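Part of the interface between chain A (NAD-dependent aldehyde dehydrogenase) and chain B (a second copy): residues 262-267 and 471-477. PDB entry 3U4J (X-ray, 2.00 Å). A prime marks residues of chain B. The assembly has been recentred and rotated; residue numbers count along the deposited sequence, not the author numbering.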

# COMPACT_ATOMS: atom_id res chain seq x y z
N ARG A 262 -4.69 -31.48 -8.78
CA ARG A 262 -4.25 -32.32 -9.92
C ARG A 262 -3.95 -31.49 -11.15
O ARG A 262 -3.15 -31.88 -11.98
CB ARG A 262 -5.27 -33.40 -10.27
CG ARG A 262 -5.53 -34.33 -9.16
CD ARG A 262 -6.61 -35.34 -9.50
NE ARG A 262 -7.03 -36.01 -8.28
CZ ARG A 262 -8.17 -36.67 -8.11
NH1 ARG A 262 -9.06 -36.76 -9.09
NH2 ARG A 262 -8.43 -37.22 -6.94
N THR A 263 -4.55 -30.32 -11.27
CA THR A 263 -4.24 -29.53 -12.45
C THR A 263 -3.66 -28.17 -12.14
O THR A 263 -3.69 -27.28 -12.99
CB THR A 263 -5.43 -29.44 -13.46
OG1 THR A 263 -6.59 -28.92 -12.80
CG2 THR A 263 -5.76 -30.86 -14.05
N VAL A 264 -3.08 -28.02 -10.95
CA VAL A 264 -2.50 -26.72 -10.51
C VAL A 264 -3.56 -25.60 -10.53
O VAL A 264 -3.30 -24.45 -10.87
CB VAL A 264 -1.24 -26.28 -11.36
CG1 VAL A 264 -0.37 -25.31 -10.57
CG2 VAL A 264 -0.40 -27.47 -11.77
N LYS A 265 -4.79 -25.95 -10.17
CA LYS A 265 -5.89 -25.00 -10.26
C LYS A 265 -5.87 -24.20 -8.97
O LYS A 265 -5.76 -24.81 -7.92
CB LYS A 265 -7.20 -25.80 -10.41
CG LYS A 265 -8.21 -25.17 -11.36
CD LYS A 265 -9.50 -25.99 -11.45
CE LYS A 265 -9.54 -26.81 -12.72
NZ LYS A 265 -8.80 -26.14 -13.81
N ARG A 266 -5.94 -22.86 -9.02
CA ARG A 266 -5.95 -22.08 -7.77
C ARG A 266 -7.22 -22.41 -6.96
O ARG A 266 -8.27 -22.69 -7.53
CB ARG A 266 -5.84 -20.56 -8.00
CG ARG A 266 -5.55 -19.81 -6.66
CD ARG A 266 -5.61 -18.27 -6.74
NE ARG A 266 -4.58 -17.71 -7.60
CZ ARG A 266 -4.45 -16.42 -7.88
NH1 ARG A 266 -5.29 -15.52 -7.37
NH2 ARG A 266 -3.46 -16.02 -8.68
N VAL A 267 -7.12 -22.39 -5.64
CA VAL A 267 -8.26 -22.68 -4.78
C VAL A 267 -8.34 -21.64 -3.66
O VAL A 267 -7.35 -21.35 -3.03
CB VAL A 267 -8.13 -24.09 -4.20
CG1 VAL A 267 -9.28 -24.41 -3.33
CG2 VAL A 267 -8.04 -25.15 -5.34
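Chain B, residues 471-477: YKKSGLG

The chain B segment Tyr471′–Gly477′ packs against the loop of chain A that leads into the strand beginning at Arg266, and the two stretches together bury 321 Å². Both run in the same general sense across the contact: the CA atoms of Val264 and Lys473′ lie 5.3 Å apart, and those of Arg266 and Leu476′ 6.7 Å apart. Val264 adopts positive phi and psi (58/36), and its CA-to-CB bond points toward chain B. On the other side, Lys472′ also has positive phi (53/-129), and the backbone hydrogen bond from Ser474′ N to Tyr471′ O (3.0 Å) closes a tight turn. The chain then extends through Gly475′ and Leu476′; the backbone angles of Gly475′ (164/-179) would jam a CB against the preceding carbonyl oxygen.

Apolar packing centres on Val264 and Leu476′. Val264 CG1 lies 3.9 Å from Leu476′ CG, and Leu476′ CD2 comes within 3.6 Å of Val264 O. Although the CA-to-CB bond of Leu476′ points sideways, its m,t rotamer brings the end of the side chain nearer to chain A. The same CD2 methyl lies 3.8 Å from Arg266 CA and 4.1 Å from Arg266 CB, so the leucine spans the entry to the strand.

A second set of van der Waals contacts involves Lys473′. Val264 CG2 approaches Lys473′ CB at 4.0 Å and Lys473′ O at 3.9 Å, while Lys473′ CG lies 3.7 Å from Thr263 O. The extended lysine side chain continues past the threonine, with its CE 4.2 Å from Thr263 CB; its NZ is hydrogen-bonded elsewhere in the structure.

No hydrogen bond joins the two stretches. Val264 O and Lys472′ O, both acceptors, approach to 3.9 Å without bonding, so this part of the interface rests on side-chain and backbone packing.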

# COMPACT_ATOMS: atom_id res chain seq x y z
N TYR B 471 1.58 -18.10 -14.14
CA TYR B 471 0.18 -18.31 -14.47
C TYR B 471 -0.01 -19.78 -14.82
O TYR B 471 0.98 -20.51 -15.01
CB TYR B 471 -0.21 -17.49 -15.72
CG TYR B 471 -0.37 -15.99 -15.56
CD1 TYR B 471 -1.41 -15.32 -16.22
CD2 TYR B 471 0.52 -15.23 -14.78
CE1 TYR B 471 -1.56 -13.92 -16.11
CE2 TYR B 471 0.38 -13.82 -14.67
CZ TYR B 471 -0.65 -13.18 -15.35
OH TYR B 471 -0.81 -11.80 -15.27
N LYS B 472 -1.28 -20.18 -14.91
CA LYS B 472 -1.73 -21.48 -15.41
C LYS B 472 -1.03 -22.63 -14.68
O LYS B 472 -1.00 -22.63 -13.44
CB LYS B 472 -1.65 -21.55 -16.96
CG LYS B 472 -2.08 -20.21 -17.63
CD LYS B 472 -2.65 -20.29 -19.04
CE LYS B 472 -1.67 -20.82 -20.03
NZ LYS B 472 -1.82 -20.17 -21.38
N LYS B 473 -0.44 -23.60 -15.39
CA LYS B 473 0.19 -24.70 -14.65
C LYS B 473 1.61 -24.43 -14.16
O LYS B 473 2.27 -25.34 -13.65
CB LYS B 473 0.13 -26.00 -15.46
CG LYS B 473 -1.28 -26.50 -15.62
CD LYS B 473 -1.30 -27.86 -16.28
CE LYS B 473 -2.75 -28.31 -16.48
NZ LYS B 473 -2.80 -29.73 -16.89
N SER B 474 2.11 -23.21 -14.31
CA SER B 474 3.49 -22.90 -13.93
C SER B 474 3.65 -22.49 -12.46
O SER B 474 4.77 -22.34 -11.97
CB SER B 474 4.08 -21.82 -14.83
OG SER B 474 4.19 -22.30 -16.17
N GLY B 475 2.56 -22.32 -11.75
CA GLY B 475 2.71 -22.21 -10.30
C GLY B 475 1.52 -21.64 -9.59
O GLY B 475 0.48 -21.36 -10.23
N LEU B 476 1.67 -21.53 -8.27
CA LEU B 476 0.67 -20.94 -7.38
C LEU B 476 1.42 -20.07 -6.38
O LEU B 476 2.40 -20.53 -5.74
CB LEU B 476 -0.13 -22.04 -6.66
CG LEU B 476 -1.01 -22.99 -7.50
CD1 LEU B 476 -1.62 -24.08 -6.59
CD2 LEU B 476 -2.15 -22.24 -8.27
N GLY B 477 0.99 -18.81 -6.28
CA GLY B 477 1.59 -17.86 -5.34
C GLY B 477 2.61 -16.96 -6.00
O GLY B 477 2.92 -17.12 -7.20